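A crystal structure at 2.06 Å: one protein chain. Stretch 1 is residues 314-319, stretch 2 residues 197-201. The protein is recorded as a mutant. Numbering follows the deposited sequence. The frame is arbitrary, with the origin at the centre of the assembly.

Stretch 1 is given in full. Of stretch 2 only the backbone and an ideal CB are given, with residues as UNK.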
# COMPACT_ATOMS: atom_id res chain seq x y z
N SER C 314 5.60 3.15 4.82
CA SER C 314 4.31 3.19 4.13
C SER C 314 3.68 4.54 4.42
O SER C 314 4.22 5.31 5.22
CB SER C 314 3.39 2.08 4.65
OG SER C 314 2.92 2.36 5.95
N CYS C 315 2.53 4.82 3.82
CA CYS C 315 1.75 6.01 4.18
C CYS C 315 1.45 6.09 5.70
O CYS C 315 1.36 7.19 6.25
CB CYS C 315 0.44 6.06 3.39
SG CYS C 315 -0.75 4.75 3.79
N LEU C 316 1.31 4.94 6.35
CA LEU C 316 1.06 4.88 7.80
C LEU C 316 2.30 5.21 8.64
O LEU C 316 2.18 5.75 9.73
CB LEU C 316 0.54 3.49 8.19
CG LEU C 316 -0.73 3.00 7.48
CD1 LEU C 316 -1.09 1.60 7.94
CD2 LEU C 316 -1.89 3.95 7.71
N GLU C 317 3.49 4.85 8.15
CA GLU C 317 4.74 5.16 8.83
C GLU C 317 5.73 5.67 7.79
O GLU C 317 6.57 4.90 7.33
CB GLU C 317 5.31 3.93 9.54
CG GLU C 317 4.43 3.36 10.64
CD GLU C 317 4.17 4.32 11.79
OE1 GLU C 317 4.93 5.29 11.97
OE2 GLU C 317 3.19 4.09 12.51
N PRO C 318 5.60 6.94 7.39
CA PRO C 318 6.39 7.45 6.26
C PRO C 318 7.89 7.70 6.55
O PRO C 318 8.66 7.83 5.60
CB PRO C 318 5.69 8.76 5.91
CG PRO C 318 5.10 9.22 7.20
CD PRO C 318 4.68 7.97 7.92
N GLU C 319 8.30 7.76 7.81
CA GLU C 319 9.70 8.11 8.14
C GLU C 319 10.64 6.95 7.86
O GLU C 319 10.22 5.81 7.65
CB GLU C 319 9.83 8.53 9.61
CG GLU C 319 8.91 9.66 10.07
CD GLU C 319 9.03 10.93 9.26
OE1 GLU C 319 10.14 11.24 8.77
OE2 GLU C 319 8.01 11.64 9.11
N UNK C 197 -3.99 10.44 -1.06
CA UNK C 197 -4.34 9.27 -1.86
C UNK C 197 -4.19 8.04 -0.97
O UNK C 197 -5.13 7.27 -0.81
CB UNK C 197 -3.47 9.16 -3.11
N UNK C 198 -2.99 7.89 -0.40
CA UNK C 198 -2.73 6.92 0.66
C UNK C 198 -2.61 7.74 1.94
O UNK C 198 -1.59 8.39 2.15
CB UNK C 198 -1.48 6.09 0.39
N UNK C 199 -3.65 7.71 2.77
CA UNK C 199 -3.75 8.64 3.90
C UNK C 199 -2.94 8.16 5.09
O UNK C 199 -3.00 6.98 5.46
CB UNK C 199 -5.21 8.83 4.31
N UNK C 200 -2.20 9.08 5.70
CA UNK C 200 -1.46 8.80 6.94
C UNK C 200 -2.42 8.48 8.07
O UNK C 200 -2.26 7.48 8.76
CB UNK C 200 -0.57 9.99 7.33
N UNK C 201 -3.40 9.36 8.24
CA UNK C 201 -4.42 9.20 9.27
C UNK C 201 -5.78 9.57 8.70
O UNK C 201 -5.88 10.41 7.81
CB UNK C 201 -4.10 10.06 10.50

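Position 197 leads into the contact without joining it. Its ideal CB has nothing of stretch 1 within 5.5 Å, and the backbone angles, -62/-56, are ordinary for any L-residue. Stretch 1 sets no demand here, so almost any side chain would suit. The deposited residue is Val197, with chi1 t. The side chain's nearest approach to stretch 1 is CB of Val197 to CB of Cys315, 8.2 Å. The residue touches a crystal neighbour.

Position 198 points its CA-to-CB bond toward stretch 1. The ideal CB lies 3.6 Å from CB of Cys315, so the space directly ahead is already taken. The backbone is extended, at -106/104. A small side chain would fit, such as Ala, Ser or Cys; a longer one would have to turn off past Cys315. The deposited residue is Cys198. Its CB packs against CB of Cys315 at 3.6 Å, an apolar contact. Chi1 is m, and SG of Cys198 lies 5.1 Å from SG of Cys315, far too long for a disulfide. The backbone takes part as well: O of Cys198 is 3.3 Å from CB of Cys315.

Position 199 points away, and its ideal CB has no atom of stretch 1 within 5.5 Å. The visible atoms leave the side chain open, polar or apolar. What faces stretch 1 is the carbonyl: O lies 3.6 Å from SG of Cys315 and 3.9 Å from CD2 of Leu316. The deposited residue is Ser199, chi1 m. OG of Ser199 is hydrogen-bonded to a residue just outside the stretches.

Position 200 is where the two backbones come nearest, its CA 4.7 Å from CA of Leu316. CA-to-CB points sideways, and the ideal CB is 3.6 Å from O of Cys315. That same O receives a CA-H...O contact from CA of 200, at 3.3 Å. Farther along lies O of Leu316, a second acceptor. A side chain running beside these carbonyls should offer donors or polarised C-H groups; His, Asn, Gln, Lys or Arg could serve. The deposited residue is His200, chi1 t. The ring presents its edge to both carbonyls: CD2 of His200 is 3.2 Å from O of Cys315 and 3.2 Å from O of Leu316. NE2 of His200 is 3.3 Å from O of Leu316; the geometry leaves a hydrogen bond there open. CD of Pro318 sits 4.1 Å from CD2 of His200, approaching the ring obliquely.

Position 201 points away, into space that stretch 1 does not fill. Many side chains would do, including charged ones. The deposited residue is Glu201; its side chain comes no nearer than CB of Glu201 to CD2 of Leu316, 7.1 Å.

Stretch 2, residues 197-201: VCSHE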
# COMPACT_ATOMS: atom_id res chain seq x y z
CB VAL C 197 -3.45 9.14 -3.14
CG1 VAL C 197 -3.68 7.80 -3.83
CG2 VAL C 197 -3.73 10.29 -4.10
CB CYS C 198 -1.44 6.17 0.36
SG CYS C 198 -1.46 5.35 -1.23
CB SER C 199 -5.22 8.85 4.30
OG SER C 199 -5.91 9.61 3.32
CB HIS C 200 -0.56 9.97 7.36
CG HIS C 200 0.18 9.71 8.64
ND1 HIS C 200 0.26 10.65 9.65
CD2 HIS C 200 0.83 8.61 9.08
CE1 HIS C 200 0.96 10.14 10.65
NE2 HIS C 200 1.31 8.91 10.34
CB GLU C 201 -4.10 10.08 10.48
CG GLU C 201 -3.80 11.53 10.11
CD GLU C 201 -3.69 12.45 11.31
OE1 GLU C 201 -3.34 11.97 12.42
OE2 GLU C 201 -3.94 13.66 11.14
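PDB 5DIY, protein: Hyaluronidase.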